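Local coordinates for sensor protein, Kinase (Polaromonas sp. JS666, PDB 3GRC), which probably serves in two-component signalling as the phosphoryl-accepting receiver domain of a sensor histidine kinase, at residues 18-31 against 110-122. Sequence-based numbering, arbitrary orientation.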
ATOM      1  N   ILE A  18       2.935  -3.223  13.200  1.00 15.17           N
ATOM      2  CA  ILE A  18       3.382  -3.234  11.802  1.00 13.69           C
ATOM      3  C   ILE A  18       3.219  -1.847  11.147  1.00 15.05           C
ATOM      4  O   ILE A  18       4.046  -1.446  10.334  1.00 16.46           O
ATOM      5  CB  ILE A  18       2.610  -4.308  10.954  1.00 12.65           C
ATOM      6  CG1 ILE A  18       2.708  -5.688  11.614  1.00 13.19           C
ATOM      7  CG2 ILE A  18       3.167  -4.374   9.534  1.00 15.04           C
ATOM      8  CD1 ILE A  18       4.142  -6.191  11.815  1.00 17.58           C
ATOM      9  N   ALA A  19       2.158  -1.122  11.502  1.00 12.92           N
ATOM     10  CA  ALA A  19       1.919   0.212  10.932  1.00 13.67           C
ATOM     11  C   ALA A  19       3.094   1.105  11.323  1.00 13.56           C
ATOM     12  O   ALA A  19       3.642   1.825  10.496  1.00 14.22           O
ATOM     13  CB  ALA A  19       0.610   0.809  11.462  1.00 10.99           C
ATOM     14  N   ARG A  20       3.482   1.035  12.590  1.00 11.97           N
ATOM     15  CA  ARG A  20       4.597   1.821  13.082  1.00 12.34           C
ATOM     16  C   ARG A  20       5.916   1.340  12.457  1.00 11.93           C
ATOM     17  O   ARG A  20       6.773   2.152  12.135  1.00 14.80           O
ATOM     18  CB  ARG A  20       4.660   1.759  14.621  1.00 13.00           C
ATOM     19  CG  ARG A  20       5.804   2.559  15.277  1.00 15.32           C
ATOM     20  CD  ARG A  20       5.807   4.057  14.923  1.00 17.86           C
ATOM     21  NE  ARG A  20       6.699   4.808  15.806  1.00 18.10           N
ATOM     22  CZ  ARG A  20       7.328   5.939  15.491  1.00 17.92           C
ATOM     23  NH1 ARG A  20       7.183   6.494  14.293  1.00 14.36           N
ATOM     24  NH2 ARG A  20       8.122   6.506  16.387  1.00 15.21           N
ATOM     25  N   LEU A  21       6.081   0.030  12.282  1.00 13.16           N
ATOM     26  CA  LEU A  21       7.311  -0.493  11.673  1.00 13.47           C
ATOM     27  C   LEU A  21       7.427   0.105  10.263  1.00 13.73           C
ATOM     28  O   LEU A  21       8.490   0.611   9.877  1.00 14.46           O
ATOM     29  CB  LEU A  21       7.292  -2.034  11.574  1.00 11.20           C
ATOM     30  CG  LEU A  21       8.448  -2.759  10.829  1.00 14.27           C
ATOM     31  CD1 LEU A  21       9.771  -2.536  11.561  1.00 12.12           C
ATOM     32  CD2 LEU A  21       8.170  -4.270  10.707  1.00 11.63           C
ATOM     33  N   LEU A  22       6.330   0.057   9.505  1.00 13.49           N
ATOM     34  CA  LEU A  22       6.353   0.600   8.147  1.00 13.52           C
ATOM     35  C   LEU A  22       6.682   2.092   8.200  1.00 13.30           C
ATOM     36  O   LEU A  22       7.552   2.559   7.472  1.00 13.70           O
ATOM     37  CB  LEU A  22       5.017   0.358   7.424  1.00 10.96           C
ATOM     38  CG  LEU A  22       4.757  -1.096   6.968  1.00 12.94           C
ATOM     39  CD1 LEU A  22       3.320  -1.253   6.546  1.00  9.46           C
ATOM     40  CD2 LEU A  22       5.688  -1.454   5.820  1.00 10.38           C
ATOM     41  N   ASN A  23       6.013   2.820   9.086  1.00 12.28           N
ATOM     42  CA  ASN A  23       6.271   4.247   9.236  1.00 14.76           C
ATOM     43  C   ASN A  23       7.775   4.491   9.462  1.00 15.92           C
ATOM     44  O   ASN A  23       8.368   5.334   8.794  1.00 18.29           O
ATOM     45  CB  ASN A  23       5.453   4.823  10.406  1.00 15.55           C
ATOM     46  CG  ASN A  23       5.686   6.315  10.613  1.00 18.52           C
ATOM     47  OD1 ASN A  23       6.078   6.737  11.692  1.00 22.52           O
ATOM     48  ND2 ASN A  23       5.432   7.114   9.583  1.00 17.77           N
ATOM     49  N   LEU A  24       8.390   3.740  10.377  1.00 16.75           N
ATOM     50  CA  LEU A  24       9.822   3.886  10.665  1.00 16.59           C
ATOM     51  C   LEU A  24      10.749   3.419   9.531  1.00 18.74           C
ATOM     52  O   LEU A  24      11.740   4.092   9.246  1.00 18.38           O
ATOM     53  CB  LEU A  24      10.178   3.159  11.963  1.00 15.06           C
ATOM     54  CG  LEU A  24       9.505   3.810  13.171  1.00 16.81           C
ATOM     55  CD1 LEU A  24       9.599   2.880  14.391  1.00 13.29           C
ATOM     56  CD2 LEU A  24      10.165   5.177  13.431  1.00 16.23           C
HETATM   57  N   MSE A  25      10.451   2.276   8.897  1.00 17.28           N
HETATM   58  CA  MSE A  25      11.270   1.784   7.759  1.00 20.46           C
HETATM   59  C   MSE A  25      11.210   2.766   6.572  1.00 19.68           C
HETATM   60  O   MSE A  25      12.209   3.025   5.896  1.00 20.19           O
HETATM   61  CB  MSE A  25      10.762   0.421   7.237  1.00 21.95           C
HETATM   62  CG  MSE A  25      10.962  -0.774   8.115  1.00 24.20           C
HETATM   63 SE   MSE A  25      10.326  -2.389   7.190  1.00 30.49          SE
HETATM   64  CE  MSE A  25      11.047  -3.647   8.514  1.00 25.87           C
ATOM     65  N   LEU A  26      10.019   3.281   6.306  1.00 17.36           N
ATOM     66  CA  LEU A  26       9.851   4.198   5.196  1.00 19.37           C
ATOM     67  C   LEU A  26      10.668   5.464   5.404  1.00 21.65           C
ATOM     68  O   LEU A  26      11.277   5.982   4.462  1.00 21.53           O
ATOM     69  CB  LEU A  26       8.377   4.542   5.015  1.00 18.51           C
ATOM     70  CG  LEU A  26       7.592   3.362   4.455  1.00 21.93           C
ATOM     71  CD1 LEU A  26       6.148   3.760   4.094  1.00 20.65           C
ATOM     72  CD2 LEU A  26       8.329   2.884   3.236  1.00 22.90           C
ATOM     73  N   GLU A  27      10.679   5.946   6.640  1.00 21.50           N
ATOM     74  CA  GLU A  27      11.436   7.138   6.976  1.00 24.76           C
ATOM     75  C   GLU A  27      12.919   6.866   6.681  1.00 25.51           C
ATOM     76  O   GLU A  27      13.594   7.697   6.093  1.00 24.29           O
ATOM     77  CB  GLU A  27      11.239   7.517   8.451  1.00 26.01           C
ATOM     78  CG  GLU A  27      12.058   8.738   8.890  1.00 33.16           C
ATOM     79  CD  GLU A  27      11.732   9.192  10.305  1.00 37.39           C
ATOM     80  OE1 GLU A  27      11.847   8.375  11.241  1.00 37.82           O
ATOM     81  OE2 GLU A  27      11.359  10.375  10.480  1.00 42.48           O
ATOM     82  N   LYS A  28      13.433   5.709   7.074  1.00 25.54           N
ATOM     83  CA  LYS A  28      14.833   5.432   6.769  1.00 28.94           C
ATOM     84  C   LYS A  28      15.063   5.464   5.252  1.00 28.62           C
ATOM     85  O   LYS A  28      16.115   5.888   4.789  1.00 30.77           O
ATOM     86  CB  LYS A  28      15.253   4.073   7.323  1.00 29.63           C
ATOM     87  CG  LYS A  28      15.367   4.038   8.830  1.00 32.81           C
ATOM     88  CD  LYS A  28      16.443   4.979   9.315  1.00 34.03           C
ATOM     89  CE  LYS A  28      16.746   4.731  10.778  1.00 36.99           C
ATOM     90  NZ  LYS A  28      17.715   5.725  11.312  1.00 39.00           N
ATOM     91  N   GLY A  29      14.067   5.029   4.485  1.00 27.15           N
ATOM     92  CA  GLY A  29      14.193   5.001   3.041  1.00 24.56           C
ATOM     93  C   GLY A  29      13.896   6.308   2.321  1.00 24.74           C
ATOM     94  O   GLY A  29      13.812   6.324   1.092  1.00 26.63           O
ATOM     95  N   GLY A  30      13.710   7.391   3.074  1.00 23.02           N
ATOM     96  CA  GLY A  30      13.455   8.686   2.470  1.00 21.45           C
ATOM     97  C   GLY A  30      12.005   9.053   2.242  1.00 22.67           C
ATOM     98  O   GLY A  30      11.712  10.035   1.563  1.00 24.76           O
ATOM     99  N   PHE A  31      11.090   8.289   2.820  1.00 22.29           N
ATOM    100  CA  PHE A  31       9.668   8.549   2.639  1.00 22.27           C
ATOM    101  C   PHE A  31       8.933   9.073   3.873  1.00 22.47           C
ATOM    102  O   PHE A  31       9.174   8.599   4.980  1.00 23.83           O
ATOM    103  CB  PHE A  31       8.954   7.262   2.214  1.00 22.44           C
ATOM    104  CG  PHE A  31       9.342   6.751   0.860  1.00 25.74           C
ATOM    105  CD1 PHE A  31       8.834   7.344  -0.292  1.00 26.40           C
ATOM    106  CD2 PHE A  31      10.141   5.617   0.731  1.00 26.16           C
ATOM    107  CE1 PHE A  31       9.106   6.803  -1.549  1.00 26.11           C
ATOM    108  CE2 PHE A  31      10.414   5.076  -0.524  1.00 27.17           C
ATOM    109  CZ  PHE A  31       9.891   5.671  -1.663  1.00 26.51           C
ATOM    110  N   LYS A 110       5.166 -11.069   4.857  1.00 26.24           N
ATOM    111  CA  LYS A 110       5.656 -10.718   6.178  1.00 28.45           C
ATOM    112  C   LYS A 110       6.246 -12.045   6.660  1.00 29.86           C
ATOM    113  O   LYS A 110       5.693 -13.108   6.381  1.00 31.86           O
ATOM    114  CB  LYS A 110       4.508 -10.287   7.095  1.00 27.67           C
ATOM    115  CG  LYS A 110       3.894  -8.909   6.775  1.00 26.85           C
ATOM    116  CD  LYS A 110       2.687  -8.656   7.647  1.00 24.18           C
ATOM    117  CE  LYS A 110       1.953  -7.366   7.290  1.00 25.25           C
ATOM    118  NZ  LYS A 110       0.684  -7.175   8.082  1.00 25.09           N
ATOM    119  N   PRO A 111       7.394 -12.011   7.360  1.00 29.91           N
ATOM    120  CA  PRO A 111       8.184 -10.829   7.737  1.00 28.80           C
ATOM    121  C   PRO A 111       8.648 -10.004   6.539  1.00 26.60           C
ATOM    122  O   PRO A 111       9.078 -10.538   5.524  1.00 26.13           O
ATOM    123  CB  PRO A 111       9.350 -11.436   8.524  1.00 28.73           C
ATOM    124  CG  PRO A 111       9.544 -12.761   7.872  1.00 30.46           C
ATOM    125  CD  PRO A 111       8.111 -13.250   7.709  1.00 30.51           C
ATOM    126  N   ILE A 112       8.561  -8.693   6.690  1.00 25.28           N
ATOM    127  CA  ILE A 112       8.911  -7.757   5.643  1.00 23.36           C
ATOM    128  C   ILE A 112      10.387  -7.623   5.305  1.00 22.24           C
ATOM    129  O   ILE A 112      11.225  -7.427   6.173  1.00 21.33           O
ATOM    130  CB  ILE A 112       8.373  -6.345   5.973  1.00 22.37           C
ATOM    131  CG1 ILE A 112       6.889  -6.419   6.349  1.00 20.49           C
ATOM    132  CG2 ILE A 112       8.572  -5.427   4.756  1.00 22.01           C
ATOM    133  CD1 ILE A 112       6.323  -5.132   6.932  1.00 19.83           C
ATOM    134  N   ASP A 113      10.686  -7.735   4.021  1.00 20.55           N
ATOM    135  CA  ASP A 113      12.036  -7.573   3.524  1.00 20.68           C
ATOM    136  C   ASP A 113      12.183  -6.059   3.304  1.00 18.91           C
ATOM    137  O   ASP A 113      11.676  -5.522   2.336  1.00 18.76           O
ATOM    138  CB  ASP A 113      12.180  -8.300   2.196  1.00 20.97           C
ATOM    139  CG  ASP A 113      13.591  -8.280   1.680  1.00 23.32           C
ATOM    140  OD1 ASP A 113      14.256  -7.227   1.760  1.00 26.21           O
ATOM    141  OD2 ASP A 113      14.033  -9.326   1.179  1.00 28.32           O
ATOM    142  N   GLU A 114      12.866  -5.381   4.212  1.00 20.31           N
ATOM    143  CA  GLU A 114      13.036  -3.934   4.130  1.00 21.21           C
ATOM    144  C   GLU A 114      13.601  -3.417   2.814  1.00 22.77           C
ATOM    145  O   GLU A 114      13.096  -2.434   2.255  1.00 21.89           O
ATOM    146  CB  GLU A 114      13.915  -3.462   5.282  1.00 23.32           C
ATOM    147  CG  GLU A 114      13.810  -1.981   5.588  1.00 25.94           C
ATOM    148  CD  GLU A 114      14.482  -1.637   6.904  1.00 29.81           C
ATOM    149  OE1 GLU A 114      14.634  -2.556   7.735  1.00 29.82           O
ATOM    150  OE2 GLU A 114      14.845  -0.463   7.110  1.00 30.32           O
ATOM    151  N   ASN A 115      14.658  -4.062   2.330  1.00 22.19           N
ATOM    152  CA  ASN A 115      15.278  -3.660   1.072  1.00 23.00           C
ATOM    153  C   ASN A 115      14.306  -3.797  -0.087  1.00 21.77           C
ATOM    154  O   ASN A 115      14.197  -2.905  -0.931  1.00 22.83           O
ATOM    155  CB  ASN A 115      16.517  -4.513   0.807  1.00 21.70           C
ATOM    156  CG  ASN A 115      17.570  -4.323   1.867  1.00 24.31           C
ATOM    157  OD1 ASN A 115      18.110  -3.227   2.021  1.00 25.69           O
ATOM    158  ND2 ASN A 115      17.860  -5.381   2.622  1.00 26.14           N
ATOM    159  N   LEU A 116      13.603  -4.924  -0.128  1.00 23.31           N
ATOM    160  CA  LEU A 116      12.649  -5.159  -1.199  1.00 20.97           C
ATOM    161  C   LEU A 116      11.510  -4.154  -1.063  1.00 20.48           C
ATOM    162  O   LEU A 116      10.981  -3.683  -2.053  1.00 19.18           O
ATOM    163  CB  LEU A 116      12.125  -6.601  -1.158  1.00 21.44           C
ATOM    164  CG  LEU A 116      11.221  -7.080  -2.314  1.00 24.58           C
ATOM    165  CD1 LEU A 116      11.891  -6.875  -3.654  1.00 24.44           C
ATOM    166  CD2 LEU A 116      10.883  -8.559  -2.113  1.00 26.21           C
ATOM    167  N   LEU A 117      11.154  -3.789   0.166  1.00 20.31           N
ATOM    168  CA  LEU A 117      10.071  -2.821   0.344  1.00 18.30           C
ATOM    169  C   LEU A 117      10.394  -1.471  -0.270  1.00 18.15           C
ATOM    170  O   LEU A 117       9.593  -0.916  -1.021  1.00 18.65           O
ATOM    171  CB  LEU A 117       9.745  -2.608   1.825  1.00 16.16           C
ATOM    172  CG  LEU A 117       8.770  -1.455   2.132  1.00 17.16           C
ATOM    173  CD1 LEU A 117       7.418  -1.748   1.517  1.00 16.04           C
ATOM    174  CD2 LEU A 117       8.637  -1.273   3.641  1.00 16.82           C
ATOM    175  N   ILE A 118      11.561  -0.934   0.074  1.00 17.97           N
ATOM    176  CA  ILE A 118      11.969   0.372  -0.419  1.00 19.42           C
ATOM    177  C   ILE A 118      12.178   0.315  -1.935  1.00 18.73           C
ATOM    178  O   ILE A 118      11.699   1.178  -2.662  1.00 21.62           O
ATOM    179  CB  ILE A 118      13.249   0.843   0.303  1.00 18.54           C
ATOM    180  CG1 ILE A 118      13.055   0.725   1.830  1.00 21.31           C
ATOM    181  CG2 ILE A 118      13.572   2.288  -0.081  1.00 19.32           C
ATOM    182  CD1 ILE A 118      11.875   1.522   2.406  1.00 19.54           C
ATOM    183  N   LEU A 119      12.849  -0.728  -2.402  1.00 19.63           N
ATOM    184  CA  LEU A 119      13.099  -0.901  -3.829  1.00 21.75           C
ATOM    185  C   LEU A 119      11.773  -0.954  -4.590  1.00 22.28           C
ATOM    186  O   LEU A 119      11.584  -0.229  -5.571  1.00 23.27           O
ATOM    187  CB  LEU A 119      13.893  -2.182  -4.084  1.00 19.31           C
ATOM    188  CG  LEU A 119      14.156  -2.512  -5.557  1.00 22.19           C
ATOM    189  CD1 LEU A 119      14.938  -1.368  -6.215  1.00 21.21           C
ATOM    190  CD2 LEU A 119      14.929  -3.817  -5.659  1.00 22.65           C
ATOM    191  N   SER A 120      10.861  -1.804  -4.120  1.00 22.85           N
ATOM    192  CA  SER A 120       9.540  -1.953  -4.732  1.00 22.40           C
ATOM    193  C   SER A 120       8.763  -0.634  -4.790  1.00 23.21           C
ATOM    194  O   SER A 120       8.167  -0.319  -5.813  1.00 25.02           O
ATOM    195  CB  SER A 120       8.706  -3.002  -3.986  1.00 21.84           C
ATOM    196  OG  SER A 120       9.247  -4.306  -4.122  1.00 22.34           O
ATOM    197  N   LEU A 121       8.756   0.145  -3.712  1.00 22.88           N
ATOM    198  CA  LEU A 121       8.028   1.416  -3.761  1.00 23.49           C
ATOM    199  C   LEU A 121       8.639   2.355  -4.808  1.00 25.04           C
ATOM    200  O   LEU A 121       7.912   2.996  -5.558  1.00 24.94           O
ATOM    201  CB  LEU A 121       7.986   2.091  -2.381  1.00 19.97           C
ATOM    202  CG  LEU A 121       7.003   1.469  -1.380  1.00 19.62           C
ATOM    203  CD1 LEU A 121       7.350   1.923   0.022  1.00 22.16           C
ATOM    204  CD2 LEU A 121       5.572   1.851  -1.722  1.00 19.59           C
ATOM    205  N   HIS A 122       9.967   2.433  -4.860  1.00 27.18           N
ATOM    206  CA  HIS A 122      10.639   3.282  -5.852  1.00 30.48           C
ATOM    207  C   HIS A 122      10.242   2.830  -7.256  1.00 31.42           C
ATOM    208  O   HIS A 122       9.872   3.648  -8.092  1.00 31.41           O
ATOM    209  CB  HIS A 122      12.164   3.206  -5.695  1.00 32.35           C
ATOM    210  CG  HIS A 122      12.697   4.089  -4.609  1.00 34.28           C
ATOM    211  ND1 HIS A 122      13.854   3.800  -3.917  1.00 36.69           N
ATOM    212  CD2 HIS A 122      12.223   5.243  -4.095  1.00 34.60           C
ATOM    213  CE1 HIS A 122      14.066   4.744  -3.013  1.00 37.46           C
ATOM    214  NE2 HIS A 122      13.094   5.629  -3.099  1.00 35.95           N
TER
HETATM  215  O   HOH W   1      14.649   1.346   5.246  1.00 26.78           O
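M25 on helix 18-28 and G29 just past its end face E114 and I118 on helix 114-122, the two axes coming within 10.2 Å and crossing at -69°, with no direct hydrogen bond between the segments. Selenomethionine M25 runs extended along this boundary, and the equally extended side chain of E114 slants over it, its CG 3.9 Å from M25 SE. One water donates both to E114 OE2 (2.6 Å) and to M25 O, tying the carboxylate to the opposite backbone. A leucine at E114 would probably leave this water without its carboxylate acceptor and M25 O without the bridge. Deeper in, L117 CD2 meets L22 CD2 at 3.7 Å, and L26 CD2 presses tightly against L121 CD1. In this CheY-like receiver fold, the first and last helices thus pack side by side on one face of the parallel sheet, L22 and L26 resting on strand 8-12, L117 on strand 106-108. Where helix 18-28 ends in a Schellman motif, with G30 as its C' residue, G29, lacking a side chain, brings a bare CA to I118 CG2. I118 CG2 also lies at the ring edge of F31, whose CZ approaches H122 CD2 to 3.4 Å, the two rings inclined at 39°. At the other end I112, its CG1 anti to the carbonyl carbon (chi1 -50°), places CD1 3.9 Å from L22 CD2. The extended K110, preceding a cis peptide bond to P111, passes CE by I18 CG2 (3.9 Å) and carries NZ to a salt bridge with E13, consistent with the lysine of receiver active sites.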